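Local structure of octaprenyl-diphosphate synthase (Roseobacter denitrificans, 4JXN) at residues R128-Q131 and L132-T136; E260-A263 and F264-T268; K288-A291 and L292-T295; M321-D324 and L325-V329. The protein probably makes all-trans-octaprenyl diphosphate, the side-chain precursor of ubiquinone and menaquinone, by adding five isopentenyl units to farnesyl diphosphate with magnesium. All blocks are in the same frame, centred on the assembly; numbering follows the deposited sequence.

Contact 1 (R128-Q131 and L132-T136); sequences RSFQ and LMVET
The F130 ring meets V134 within its own helix and a second F130 ring across the dimer interface. V134 CG2 reaches the ring obliquely, 3.6 Å from F130 CE1. F130 of the second subunit packs edge-to-face against it, and an unidentified ligand lies about 4 Å from the side chain. The setting is the late turns of helix 116-134 in the all-helical isoprenoid synthase fold. The F130 ring is directed at the partner subunit by its CG lying anti to the backbone N (chi1 179°).

Regular i to i+4 bonds join the turns, such as V134 N to F130 O at 3.1 Å. M133 is tight. Its first torsion is nearly eclipsed, with CG almost over the backbone N (chi1 -10°). M133 CG also comes within 2.9 Å of S129 O, so the exact placement is doubtful. M133 CE ends beside S129 OG at 3.9 Å, while that hydroxyl bonds to F126 O.

The E135 side chain runs back alongside Q131. E135 OE1 stops 3.0 Å from Q131 O, a pair of acceptors that do not bond. E135 OE2 forms a salt bridge with R33 NH2. An alanine here removes the carboxylate and would probably leave R33 without that mate. The Q131 amide turns elsewhere, its NE2 bonding to N147 OD1 of the second subunit.

M133 O takes two bonds from T136, through its N and its hydroxyl. T136 OG1 reaches M133 O at 2.5 Å, in the carbonyl plane.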
ATOM      1  N   ARG A 128       4.765   6.827   2.544  1.00 53.53           N
ATOM      2  CA  ARG A 128       5.927   7.715   2.476  1.00 59.38           C
ATOM      3  C   ARG A 128       6.485   7.840   1.053  1.00 72.66           C
ATOM      4  O   ARG A 128       6.880   8.930   0.633  1.00 60.70           O
ATOM      5  CB  ARG A 128       7.017   7.241   3.432  1.00 67.89           C
ATOM      6  CG  ARG A 128       6.668   7.449   4.895  1.00105.24           C
ATOM      7  CD  ARG A 128       6.909   8.884   5.321  1.00 90.47           C
ATOM      8  NE  ARG A 128       6.120   9.234   6.498  1.00112.29           N
ATOM      9  CZ  ARG A 128       6.309  10.327   7.234  1.00116.08           C
ATOM     10  NH1 ARG A 128       7.262  11.203   6.926  1.00105.10           N
ATOM     11  NH2 ARG A 128       5.533  10.543   8.291  1.00105.63           N
ATOM     12  N   SER A 129       6.497   6.736   0.307  1.00 54.55           N
ATOM     13  CA  SER A 129       6.938   6.769  -1.090  1.00 70.81           C
ATOM     14  C   SER A 129       6.074   7.729  -1.927  1.00 58.73           C
ATOM     15  O   SER A 129       6.562   8.414  -2.813  1.00 58.79           O
ATOM     16  CB  SER A 129       6.927   5.357  -1.687  1.00 50.41           C
ATOM     17  OG  SER A 129       5.615   4.895  -1.958  1.00 70.62           O
ATOM     18  N   PHE A 130       4.791   7.782  -1.592  1.00 59.95           N
ATOM     19  CA  PHE A 130       3.788   8.529  -2.338  1.00 56.14           C
ATOM     20  C   PHE A 130       3.944  10.031  -2.092  1.00 52.04           C
ATOM     21  O   PHE A 130       3.887  10.854  -3.025  1.00 50.85           O
ATOM     22  CB  PHE A 130       2.408   7.981  -1.916  1.00 74.70           C
ATOM     23  CG  PHE A 130       1.232   8.654  -2.557  1.00 82.22           C
ATOM     24  CD1 PHE A 130       1.318   9.237  -3.813  1.00 80.93           C
ATOM     25  CD2 PHE A 130       0.010   8.663  -1.898  1.00 85.59           C
ATOM     26  CE1 PHE A 130       0.213   9.843  -4.382  1.00127.18           C
ATOM     27  CE2 PHE A 130      -1.099   9.259  -2.466  1.00 87.97           C
ATOM     28  CZ  PHE A 130      -0.996   9.853  -3.710  1.00 94.93           C
ATOM     29  N   GLN A 131       4.163  10.370  -0.829  1.00 52.69           N
ATOM     30  CA  GLN A 131       4.519  11.724  -0.417  1.00 66.99           C
ATOM     31  C   GLN A 131       5.718  12.281  -1.173  1.00 75.80           C
ATOM     32  O   GLN A 131       5.689  13.434  -1.610  1.00 61.38           O
ATOM     33  CB  GLN A 131       4.836  11.744   1.079  1.00 55.11           C
ATOM     34  CG  GLN A 131       3.614  11.629   1.970  1.00 65.34           C
ATOM     35  CD  GLN A 131       3.964  11.704   3.445  1.00143.06           C
ATOM     36  OE1 GLN A 131       4.768  10.911   3.957  1.00 68.27           O
ATOM     37  NE2 GLN A 131       3.357  12.660   4.139  1.00 64.59           N
ATOM     38  N   LEU A 132       6.773  11.469  -1.292  1.00 67.57           N
ATOM     39  CA  LEU A 132       7.998  11.855  -2.030  1.00 62.38           C
ATOM     40  C   LEU A 132       7.764  12.149  -3.522  1.00 55.97           C
ATOM     41  O   LEU A 132       8.251  13.160  -4.037  1.00 58.48           O
ATOM     42  CB  LEU A 132       9.098  10.787  -1.877  1.00 61.83           C
ATOM     43  CG  LEU A 132       9.827  10.796  -0.529  1.00 60.50           C
ATOM     44  CD1 LEU A 132      10.513   9.469  -0.227  1.00 74.09           C
ATOM     45  CD2 LEU A 132      10.830  11.934  -0.492  1.00 63.03           C
ATOM     46  N   MET A 133       7.017  11.288  -4.216  1.00 58.58           N
ATOM     47  CA  MET A 133       6.760  11.534  -5.650  1.00 60.63           C
ATOM     48  C   MET A 133       5.901  12.782  -5.848  1.00 58.60           C
ATOM     49  O   MET A 133       6.109  13.544  -6.796  1.00 63.10           O
ATOM     50  CB  MET A 133       6.072  10.357  -6.364  1.00 79.33           C
ATOM     51  CG  MET A 133       5.960   9.047  -5.603  1.00 65.06           C
ATOM     52  SD  MET A 133       5.086   7.796  -6.577  1.00 65.73           S
ATOM     53  CE  MET A 133       4.669   6.592  -5.308  1.00 70.40           C
ATOM     54  N   VAL A 134       4.913  12.974  -4.978  1.00 50.01           N
ATOM     55  CA  VAL A 134       4.008  14.124  -5.102  1.00 64.99           C
ATOM     56  C   VAL A 134       4.794  15.423  -4.977  1.00 52.37           C
ATOM     57  O   VAL A 134       4.548  16.387  -5.710  1.00 70.68           O
ATOM     58  CB  VAL A 134       2.874  14.097  -4.041  1.00 64.99           C
ATOM     59  CG1 VAL A 134       2.158  15.446  -3.958  1.00 65.17           C
ATOM     60  CG2 VAL A 134       1.875  12.996  -4.362  1.00 63.14           C
ATOM     61  N   GLU A 135       5.746  15.439  -4.049  1.00 60.85           N
ATOM     62  CA  GLU A 135       6.594  16.612  -3.857  1.00 75.80           C
ATOM     63  C   GLU A 135       7.391  17.023  -5.102  1.00 71.60           C
ATOM     64  O   GLU A 135       7.850  18.161  -5.180  1.00 68.35           O
ATOM     65  CB  GLU A 135       7.539  16.391  -2.675  1.00 68.34           C
ATOM     66  CG  GLU A 135       6.832  16.406  -1.326  1.00 67.36           C
ATOM     67  CD  GLU A 135       7.583  15.640  -0.252  1.00102.24           C
ATOM     68  OE1 GLU A 135       6.921  15.012   0.601  1.00 77.36           O
ATOM     69  OE2 GLU A 135       8.832  15.663  -0.257  1.00 90.02           O
ATOM     70  N   THR A 136       7.546  16.119  -6.072  1.00 64.98           N
ATOM     71  CA  THR A 136       8.333  16.408  -7.285  1.00 58.73           C
ATOM     72  C   THR A 136       7.582  17.281  -8.260  1.00 53.56           C
ATOM     73  O   THR A 136       8.166  17.797  -9.205  1.00 67.55           O
ATOM     74  CB  THR A 136       8.768  15.117  -8.034  1.00 53.06           C
ATOM     75  OG1 THR A 136       7.629  14.447  -8.590  1.00 57.28           O
ATOM     76  CG2 THR A 136       9.492  14.177  -7.103  1.00 49.83           C
TER

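Contact 2 (E260-A263 and F264-T268); sequences EERA and FWVRT
F264 meets E260 and E261 one turn back in helix 259-270 of the all-helical synthase fold. Its N makes a weak bond to E260 O, and F264 CB lies 3.3 Å from E261 O. One face of the ring is covered by T268 CG2, toward the rim, and H281 packs edge-to-face with it.

W265 N bonds to E261 O at 2.9 Å. Its CG stands beside the backbone N (chi1 -67°), which lays the indole back along E261, with W265 CD1 3.0 Å from E261 O. The indole also packs on L250, A253 and V254 of helix 248-254. At its edge, W265 NE1 donates to a water at 2.7 Å. A phenylalanine in its place lacks the indole N-H and would probably leave this water without its donor.

V266 N bonds to R262 O at 2.6 Å, short and almost straight (174°). V266 CG2 also touches R262 CG at 3.9 Å, the two side chains crossing at a slant.

R267 N makes weak bonds to A263 O and F264 O, where the helix widens into a pi-type turn. Its guanidinium forms a salt bridge with D278. T268 N and OG1 reach F264 O from opposite faces of the carbonyl plane.

The water that W265 feeds donates in turn to E261 OE1. This water, the H289 bond and the long, weak pair with K288 are consistent with an ionised E261.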
ATOM      1  N   GLU A 260       5.627 -40.250 -17.548  1.00 83.93           N
ATOM      2  CA  GLU A 260       6.447 -40.602 -16.387  1.00 60.20           C
ATOM      3  C   GLU A 260       6.894 -39.343 -15.637  1.00 51.76           C
ATOM      4  O   GLU A 260       6.724 -39.233 -14.419  1.00 68.49           O
ATOM      5  CB  GLU A 260       7.679 -41.415 -16.831  1.00 55.90           C
ATOM      6  CG  GLU A 260       8.413 -42.114 -15.690  1.00 98.77           C
ATOM      7  CD  GLU A 260       9.835 -42.519 -16.049  1.00 93.02           C
ATOM      8  OE1 GLU A 260      10.754 -42.240 -15.246  1.00 77.66           O
ATOM      9  OE2 GLU A 260      10.042 -43.109 -17.132  1.00 63.17           O
ATOM     10  N   GLU A 261       7.447 -38.389 -16.384  1.00 83.45           N
ATOM     11  CA  GLU A 261       7.989 -37.153 -15.813  1.00 62.50           C
ATOM     12  C   GLU A 261       6.901 -36.208 -15.335  1.00 59.67           C
ATOM     13  O   GLU A 261       7.046 -35.555 -14.295  1.00 68.85           O
ATOM     14  CB  GLU A 261       8.878 -36.451 -16.835  1.00 58.29           C
ATOM     15  CG  GLU A 261      10.121 -37.253 -17.170  1.00 49.20           C
ATOM     16  CD  GLU A 261      10.971 -36.632 -18.253  1.00 84.65           C
ATOM     17  OE1 GLU A 261      10.869 -35.408 -18.493  1.00 57.12           O
ATOM     18  OE2 GLU A 261      11.766 -37.378 -18.853  1.00 70.56           O
ATOM     19  N   ARG A 262       5.807 -36.141 -16.089  1.00 71.96           N
ATOM     20  CA  ARG A 262       4.661 -35.346 -15.677  1.00 65.00           C
ATOM     21  C   ARG A 262       4.192 -35.789 -14.284  1.00 64.77           C
ATOM     22  O   ARG A 262       3.981 -34.955 -13.397  1.00 72.33           O
ATOM     23  CB  ARG A 262       3.536 -35.448 -16.717  1.00 89.64           C
ATOM     24  CG  ARG A 262       2.442 -34.387 -16.582  1.00109.85           C
ATOM     25  CD  ARG A 262       2.032 -33.815 -17.941  1.00 93.80           C
ATOM     26  NE  ARG A 262       2.864 -32.669 -18.331  1.00175.28           N
ATOM     27  CZ  ARG A 262       3.001 -32.197 -19.575  1.00157.15           C
ATOM     28  NH1 ARG A 262       3.788 -31.143 -19.791  1.00 80.93           N
ATOM     29  NH2 ARG A 262       2.372 -32.763 -20.606  1.00144.82           N
ATOM     30  N   ALA A 263       4.070 -37.099 -14.078  1.00 86.39           N
ATOM     31  CA  ALA A 263       3.622 -37.634 -12.786  1.00 50.87           C
ATOM     32  C   ALA A 263       4.507 -37.157 -11.659  1.00 51.01           C
ATOM     33  O   ALA A 263       4.015 -36.780 -10.589  1.00 70.04           O
ATOM     34  CB  ALA A 263       3.582 -39.155 -12.822  1.00 74.87           C
ATOM     35  N   PHE A 264       5.817 -37.156 -11.905  1.00 54.04           N
ATOM     36  CA  PHE A 264       6.762 -36.583 -10.958  1.00 53.79           C
ATOM     37  C   PHE A 264       6.507 -35.076 -10.743  1.00 95.93           C
ATOM     38  O   PHE A 264       6.571 -34.599  -9.616  1.00 62.20           O
ATOM     39  CB  PHE A 264       8.201 -36.800 -11.435  1.00 46.67           C
ATOM     40  CG  PHE A 264       9.233 -36.190 -10.526  1.00 48.80           C
ATOM     41  CD1 PHE A 264       9.613 -36.846  -9.364  1.00 74.38           C
ATOM     42  CD2 PHE A 264       9.805 -34.962 -10.816  1.00 64.02           C
ATOM     43  CE1 PHE A 264      10.553 -36.294  -8.514  1.00 68.31           C
ATOM     44  CE2 PHE A 264      10.743 -34.403  -9.974  1.00 66.16           C
ATOM     45  CZ  PHE A 264      11.117 -35.069  -8.817  1.00 62.99           C
ATOM     46  N   TRP A 265       6.238 -34.325 -11.812  1.00 80.88           N
ATOM     47  CA  TRP A 265       5.982 -32.881 -11.676  1.00 92.30           C
ATOM     48  C   TRP A 265       4.644 -32.615 -11.001  1.00 89.07           C
ATOM     49  O   TRP A 265       4.559 -31.808 -10.081  1.00 83.78           O
ATOM     50  CB  TRP A 265       6.030 -32.168 -13.030  1.00 71.54           C
ATOM     51  CG  TRP A 265       7.394 -32.167 -13.640  1.00 41.16           C
ATOM     52  CD1 TRP A 265       7.748 -32.673 -14.850  1.00 33.75           C
ATOM     53  CD2 TRP A 265       8.595 -31.659 -13.054  1.00 35.22           C
ATOM     54  NE1 TRP A 265       9.090 -32.529 -15.054  1.00 40.85           N
ATOM     55  CE2 TRP A 265       9.632 -31.886 -13.974  1.00 26.82           C
ATOM     56  CE3 TRP A 265       8.895 -31.044 -11.833  1.00 85.15           C
ATOM     57  CZ2 TRP A 265      10.960 -31.525 -13.717  1.00 48.77           C
ATOM     58  CZ3 TRP A 265      10.200 -30.677 -11.583  1.00 53.39           C
ATOM     59  CH2 TRP A 265      11.220 -30.917 -12.525  1.00 45.88           C
ATOM     60  N   VAL A 266       3.610 -33.313 -11.462  1.00 77.48           N
ATOM     61  CA  VAL A 266       2.267 -33.257 -10.860  1.00 80.39           C
ATOM     62  C   VAL A 266       2.296 -33.479  -9.346  1.00 61.26           C
ATOM     63  O   VAL A 266       1.518 -32.879  -8.605  1.00 83.87           O
ATOM     64  CB  VAL A 266       1.344 -34.323 -11.496  1.00100.35           C
ATOM     65  CG1 VAL A 266       0.022 -34.425 -10.744  1.00 83.02           C
ATOM     66  CG2 VAL A 266       1.110 -34.031 -12.981  1.00 85.58           C
ATOM     67  N   ARG A 267       3.212 -34.332  -8.901  1.00 97.17           N
ATOM     68  CA  ARG A 267       3.287 -34.772  -7.510  1.00 61.44           C
ATOM     69  C   ARG A 267       4.044 -33.829  -6.572  1.00 67.51           C
ATOM     70  O   ARG A 267       3.605 -33.587  -5.444  1.00 88.07           O
ATOM     71  CB  ARG A 267       3.946 -36.164  -7.467  1.00110.65           C
ATOM     72  CG  ARG A 267       4.195 -36.730  -6.072  1.00 74.43           C
ATOM     73  CD  ARG A 267       4.550 -38.219  -6.112  1.00120.68           C
ATOM     74  NE  ARG A 267       5.877 -38.495  -6.677  1.00 73.33           N
ATOM     75  CZ  ARG A 267       7.039 -38.256  -6.059  1.00 71.39           C
ATOM     76  NH1 ARG A 267       8.184 -38.544  -6.670  1.00 63.61           N
ATOM     77  NH2 ARG A 267       7.080 -37.721  -4.839  1.00 88.87           N
ATOM     78  N   THR A 268       5.200 -33.343  -7.014  1.00 98.68           N
ATOM     79  CA  THR A 268       6.113 -32.561  -6.161  1.00108.00           C
ATOM     80  C   THR A 268       5.819 -31.051  -6.167  1.00 73.22           C
ATOM     81  O   THR A 268       6.395 -30.292  -5.375  1.00 68.59           O
ATOM     82  CB  THR A 268       7.577 -32.763  -6.607  1.00103.85           C
ATOM     83  OG1 THR A 268       7.684 -32.537  -8.020  1.00 83.00           O
ATOM     84  CG2 THR A 268       8.053 -34.177  -6.298  1.00 83.48           C
TER
HETATM   85  O   HOH W   1      10.579 -33.018 -17.287  1.00 60.03           O

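Contact 3 (K288-A291 and L292-T295)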
ATOM      1  N   LYS A 288      18.691 -33.169 -18.356  1.00 52.69           N
ATOM      2  CA  LYS A 288      18.175 -34.053 -19.409  1.00 61.15           C
ATOM      3  C   LYS A 288      17.554 -33.252 -20.531  1.00 71.35           C
ATOM      4  O   LYS A 288      17.714 -33.588 -21.696  1.00 66.04           O
ATOM      5  CB  LYS A 288      17.120 -34.984 -18.808  1.00 59.41           C
ATOM      6  CG  LYS A 288      16.564 -36.057 -19.726  1.00 71.74           C
ATOM      7  CD  LYS A 288      15.444 -36.804 -19.008  1.00 69.06           C
ATOM      8  CE  LYS A 288      14.910 -37.979 -19.812  1.00 79.08           C
ATOM      9  NZ  LYS A 288      14.358 -37.586 -21.140  1.00152.79           N
ATOM     10  N   HIS A 289      16.856 -32.183 -20.162  1.00 62.37           N
ATOM     11  CA  HIS A 289      16.100 -31.386 -21.108  1.00 49.68           C
ATOM     12  C   HIS A 289      16.747 -30.046 -21.441  1.00 52.80           C
ATOM     13  O   HIS A 289      16.069 -29.168 -21.963  1.00 55.89           O
ATOM     14  CB  HIS A 289      14.691 -31.134 -20.547  1.00 44.22           C
ATOM     15  CG  HIS A 289      13.858 -32.366 -20.437  1.00 61.98           C
ATOM     16  ND1 HIS A 289      13.647 -33.217 -21.500  1.00 57.23           N
ATOM     17  CD2 HIS A 289      13.168 -32.885 -19.395  1.00 50.64           C
ATOM     18  CE1 HIS A 289      12.870 -34.212 -21.115  1.00 67.21           C
ATOM     19  NE2 HIS A 289      12.566 -34.034 -19.843  1.00 75.17           N
ATOM     20  N   ALA A 290      18.030 -29.889 -21.123  1.00 53.13           N
ATOM     21  CA  ALA A 290      18.787 -28.650 -21.374  1.00 53.89           C
ATOM     22  C   ALA A 290      18.113 -27.400 -20.791  1.00 65.10           C
ATOM     23  O   ALA A 290      18.166 -26.319 -21.374  1.00 47.76           O
ATOM     24  CB  ALA A 290      19.028 -28.479 -22.874  1.00 57.15           C
ATOM     25  N   ALA A 291      17.475 -27.546 -19.639  1.00 47.63           N
ATOM     26  CA  ALA A 291      16.630 -26.480 -19.115  1.00 63.87           C
ATOM     27  C   ALA A 291      17.444 -25.340 -18.548  1.00 43.62           C
ATOM     28  O   ALA A 291      16.966 -24.216 -18.485  1.00 60.14           O
ATOM     29  CB  ALA A 291      15.695 -27.014 -18.054  1.00 45.44           C
ATOM     30  N   LEU A 292      18.673 -25.626 -18.134  1.00 54.69           N
ATOM     31  CA  LEU A 292      19.487 -24.613 -17.514  1.00 46.33           C
ATOM     32  C   LEU A 292      20.259 -23.863 -18.578  1.00 44.72           C
ATOM     33  O   LEU A 292      20.247 -22.649 -18.577  1.00 49.27           O
ATOM     34  CB  LEU A 292      20.402 -25.195 -16.434  1.00 54.28           C
ATOM     35  CG  LEU A 292      19.657 -25.703 -15.184  1.00 70.47           C
ATOM     36  CD1 LEU A 292      20.590 -26.498 -14.286  1.00 71.44           C
ATOM     37  CD2 LEU A 292      19.020 -24.559 -14.409  1.00 80.44           C
ATOM     38  N   THR A 293      20.884 -24.579 -19.498  1.00 44.90           N
ATOM     39  CA  THR A 293      21.622 -23.949 -20.606  1.00 59.98           C
ATOM     40  C   THR A 293      20.710 -23.002 -21.378  1.00 37.13           C
ATOM     41  O   THR A 293      21.078 -21.891 -21.757  1.00 70.47           O
ATOM     42  CB  THR A 293      22.094 -25.001 -21.624  1.00 62.51           C
ATOM     43  OG1 THR A 293      21.902 -26.312 -21.086  1.00 68.57           O
ATOM     44  CG2 THR A 293      23.547 -24.786 -21.995  1.00 96.77           C
ATOM     45  N   ASP A 294      19.509 -23.491 -21.623  1.00 51.97           N
ATOM     46  CA  ASP A 294      18.528 -22.764 -22.351  1.00 40.01           C
ATOM     47  C   ASP A 294      18.033 -21.527 -21.587  1.00 62.17           C
ATOM     48  O   ASP A 294      17.743 -20.493 -22.192  1.00 58.40           O
ATOM     49  CB  ASP A 294      17.336 -23.661 -22.675  1.00 40.72           C
ATOM     50  CG  ASP A 294      17.597 -24.642 -23.813  1.00 66.20           C
ATOM     51  OD1 ASP A 294      18.759 -24.830 -24.251  1.00 57.31           O
ATOM     52  OD2 ASP A 294      16.589 -25.238 -24.262  1.00 55.06           O
ATOM     53  N   THR A 295      17.917 -21.634 -20.271  1.00 59.76           N
ATOM     54  CA  THR A 295      17.518 -20.476 -19.456  1.00 55.93           C
ATOM     55  C   THR A 295      18.640 -19.448 -19.383  1.00 54.76           C
ATOM     56  O   THR A 295      18.395 -18.237 -19.415  1.00 48.53           O
ATOM     57  CB  THR A 295      17.112 -20.901 -18.039  1.00 54.21           C
ATOM     58  OG1 THR A 295      15.988 -21.783 -18.117  1.00 51.51           O
ATOM     59  CG2 THR A 295      16.732 -19.683 -17.200  1.00 51.39           C
TER
HETATM   60  O   HOH W   2      15.080 -26.833 -22.578  1.00 50.28           O
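A291 O is gripped twice by T295. T295 OG1 donates to it at 2.6 Å, nearly in line with the carbonyl bond (175°). T295 N also donates to A291 O, at 3.3 Å, but from well above the carbonyl plane. The hydroxyl can do this because OG1 lies anti to the carbonyl carbon of its own residue (chi1 -61°), which turns it back toward the preceding turn. T295 CG2, on the other branch, stays beside the carbonyl carbon.

A290 O is the next acceptor. D294 N bonds to it at 3.1 Å. The D294 carboxylate carbon comes equally near, with D294 CG 3.0 Å from A290 O. Carboxylate and carbonyl oxygens are both acceptors and do not bond to each other. A water bridges the backbone and the carboxylate: it donates to H289 O at 2.6 Å and to D294 OD2 at 2.8 Å.

The turn joins two helices. Helix 278-288 closes in a Schellman motif with A290, at positive phi, as its C-prime residue. A291 N reaches back to L286 O, and A290 N to H287 O. The chain then continues into helix 291-309, and the D294 carboxylate sits near its start, where the helix dipole probably favours a negative charge.

A290 CB also lies 4.0 Å from T293 OG1, three residues on. On the buried side, L292 packs on L286, P249 and L223, and T295 packs on I219 and L223 of helix 200-224.

Contact 4 (M321-D324 and L325-V329); sequences MLVD and LADYV
D324 and Y328 share the shortest backbone bond of this helical turn, with Y328 N 2.7 Å from D324 O. L325 N to M321 O and D327 N to V323 O follow the same i to i+4 pattern. V323 O takes a second, weak bond from A326 N. That N also bonds to L322 O at 3.2 Å, coming from above the carbonyl plane. L322 O also bonds to Y209 OH, which ties helix 317-330 to helix 200-224.

Apolar contacts are few. The side chains of L322 and L325 come closest through their CD2 methyls, at 4.4 Å. L325 CG lies anti to its backbone N (chi1 -177°), and the side chain packs on Y209 and L213. L322 and M321 turn to M15 of helix 9-34.

One aromatic contact is made: the Y328 ring stacks with H12.

The charged groups are D324 and D327. D324 OD1 and D327 OD2 are 4.8 Å apart, like charges if both are ionised. D327 forms a salt bridge with K307 of helix 291-309, while D324 has a long, weak ion pair with R14. K307 probably offsets part of the repulsion between the two carboxylates and joins consecutive helices.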
ATOM      1  N   MET A 321      28.341   2.981 -17.956  1.00 56.35           N
ATOM      2  CA  MET A 321      28.038   2.306 -16.697  1.00 73.27           C
ATOM      3  C   MET A 321      26.864   1.345 -16.832  1.00 55.28           C
ATOM      4  O   MET A 321      26.875   0.266 -16.268  1.00 56.43           O
ATOM      5  CB  MET A 321      27.704   3.347 -15.629  1.00 53.29           C
ATOM      6  CG  MET A 321      28.914   4.140 -15.157  1.00 64.51           C
ATOM      7  SD  MET A 321      28.455   5.646 -14.267  1.00 80.01           S
ATOM      8  CE  MET A 321      30.021   6.514 -14.200  1.00 95.75           C
ATOM      9  N   LEU A 322      25.852   1.762 -17.583  1.00 46.40           N
ATOM     10  CA  LEU A 322      24.639   0.964 -17.780  1.00 58.56           C
ATOM     11  C   LEU A 322      24.853  -0.250 -18.683  1.00 43.78           C
ATOM     12  O   LEU A 322      24.140  -1.253 -18.565  1.00 57.36           O
ATOM     13  CB  LEU A 322      23.540   1.838 -18.377  1.00 42.17           C
ATOM     14  CG  LEU A 322      22.914   2.949 -17.510  1.00 52.65           C
ATOM     15  CD1 LEU A 322      21.629   3.437 -18.146  1.00 77.21           C
ATOM     16  CD2 LEU A 322      22.644   2.500 -16.083  1.00 58.77           C
ATOM     17  N   VAL A 323      25.809  -0.126 -19.602  1.00 55.07           N
ATOM     18  CA  VAL A 323      26.250  -1.228 -20.465  1.00 45.41           C
ATOM     19  C   VAL A 323      26.967  -2.276 -19.614  1.00 45.78           C
ATOM     20  O   VAL A 323      26.570  -3.439 -19.599  1.00 60.91           O
ATOM     21  CB  VAL A 323      27.163  -0.706 -21.606  1.00 78.88           C
ATOM     22  CG1 VAL A 323      27.755  -1.853 -22.412  1.00 50.68           C
ATOM     23  CG2 VAL A 323      26.398   0.257 -22.521  1.00 52.96           C
ATOM     24  N   ASP A 324      27.996  -1.839 -18.883  1.00 45.32           N
ATOM     25  CA  ASP A 324      28.709  -2.681 -17.924  1.00 67.37           C
ATOM     26  C   ASP A 324      27.751  -3.375 -16.942  1.00 51.64           C
ATOM     27  O   ASP A 324      27.950  -4.535 -16.587  1.00 69.28           O
ATOM     28  CB  ASP A 324      29.744  -1.852 -17.140  1.00 83.22           C
ATOM     29  CG  ASP A 324      30.835  -1.251 -18.033  1.00113.99           C
ATOM     30  OD1 ASP A 324      31.074  -1.776 -19.140  1.00 65.91           O
ATOM     31  OD2 ASP A 324      31.462  -0.247 -17.625  1.00 76.78           O
ATOM     32  N   LEU A 325      26.719  -2.655 -16.510  1.00 56.09           N
ATOM     33  CA  LEU A 325      25.723  -3.198 -15.588  1.00 59.31           C
ATOM     34  C   LEU A 325      24.997  -4.358 -16.232  1.00 61.43           C
ATOM     35  O   LEU A 325      24.677  -5.336 -15.566  1.00 51.91           O
ATOM     36  CB  LEU A 325      24.708  -2.114 -15.188  1.00 49.45           C
ATOM     37  CG  LEU A 325      23.636  -2.497 -14.156  1.00 76.87           C
ATOM     38  CD1 LEU A 325      24.205  -3.210 -12.932  1.00 50.06           C
ATOM     39  CD2 LEU A 325      22.897  -1.239 -13.729  1.00 55.40           C
ATOM     40  N   ALA A 326      24.730  -4.243 -17.529  1.00 58.79           N
ATOM     41  CA  ALA A 326      24.017  -5.300 -18.253  1.00 44.85           C
ATOM     42  C   ALA A 326      24.858  -6.583 -18.284  1.00 51.63           C
ATOM     43  O   ALA A 326      24.341  -7.686 -18.088  1.00 58.51           O
ATOM     44  CB  ALA A 326      23.670  -4.842 -19.661  1.00 72.31           C
ATOM     45  N   ASP A 327      26.160  -6.420 -18.491  1.00 55.46           N
ATOM     46  CA  ASP A 327      27.113  -7.535 -18.397  1.00 53.95           C
ATOM     47  C   ASP A 327      27.277  -8.041 -16.950  1.00 59.56           C
ATOM     48  O   ASP A 327      27.273  -9.245 -16.699  1.00 64.83           O
ATOM     49  CB  ASP A 327      28.473  -7.110 -18.973  1.00 52.32           C
ATOM     50  CG  ASP A 327      28.412  -6.789 -20.472  1.00 71.17           C
ATOM     51  OD1 ASP A 327      27.702  -7.507 -21.212  1.00 76.25           O
ATOM     52  OD2 ASP A 327      29.076  -5.818 -20.916  1.00 84.14           O
ATOM     53  N   TYR A 328      27.401  -7.118 -16.001  1.00 83.14           N
ATOM     54  CA  TYR A 328      27.525  -7.465 -14.584  1.00 62.81           C
ATOM     55  C   TYR A 328      26.359  -8.324 -14.082  1.00 59.66           C
ATOM     56  O   TYR A 328      26.562  -9.260 -13.313  1.00 62.66           O
ATOM     57  CB  TYR A 328      27.619  -6.190 -13.734  1.00 64.27           C
ATOM     58  CG  TYR A 328      27.718  -6.450 -12.248  1.00 74.50           C
ATOM     59  CD1 TYR A 328      28.953  -6.661 -11.640  1.00 96.57           C
ATOM     60  CD2 TYR A 328      26.572  -6.498 -11.449  1.00 84.13           C
ATOM     61  CE1 TYR A 328      29.046  -6.908 -10.279  1.00 88.37           C
ATOM     62  CE2 TYR A 328      26.655  -6.743 -10.087  1.00 73.87           C
ATOM     63  CZ  TYR A 328      27.895  -6.946  -9.508  1.00121.76           C
ATOM     64  OH  TYR A 328      27.989  -7.187  -8.159  1.00114.81           O
ATOM     65  N   VAL A 329      25.136  -7.999 -14.493  1.00 63.86           N
ATOM     66  CA  VAL A 329      23.977  -8.776 -14.054  1.00 48.79           C
ATOM     67  C   VAL A 329      24.089 -10.250 -14.480  1.00 94.60           C
ATOM     68  O   VAL A 329      23.654 -11.133 -13.753  1.00 69.14           O
ATOM     69  CB  VAL A 329      22.642  -8.166 -14.541  1.00 55.90           C
ATOM     70  CG1 VAL A 329      21.497  -9.154 -14.401  1.00 64.16           C
ATOM     71  CG2 VAL A 329      22.324  -6.899 -13.756  1.00 59.35           C
TER

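In the fold
Contacts 2 and 3 are the only pair that touch. Their joint is E261 OE1 to H289 NE2, 2.6 Å, a probable hydrogen bond. Contact 1 lies on the opposite side of the chain's centre, with its centre about 48 Å from that of contact 2, at the dimer interface beside an unidentified ligand, probably from the crystallisation liquor. Contacts 3 and 4 lie on consecutive helices, nearest atoms about 10 Å apart. Contact 1 packs on helix 75-94, and contacts 3 and 4 on helix 200-224. The first aspartate-rich motif begins at the end of helix 75-94 and the second lies at the end of helix 200-224; in this family they bind magnesium.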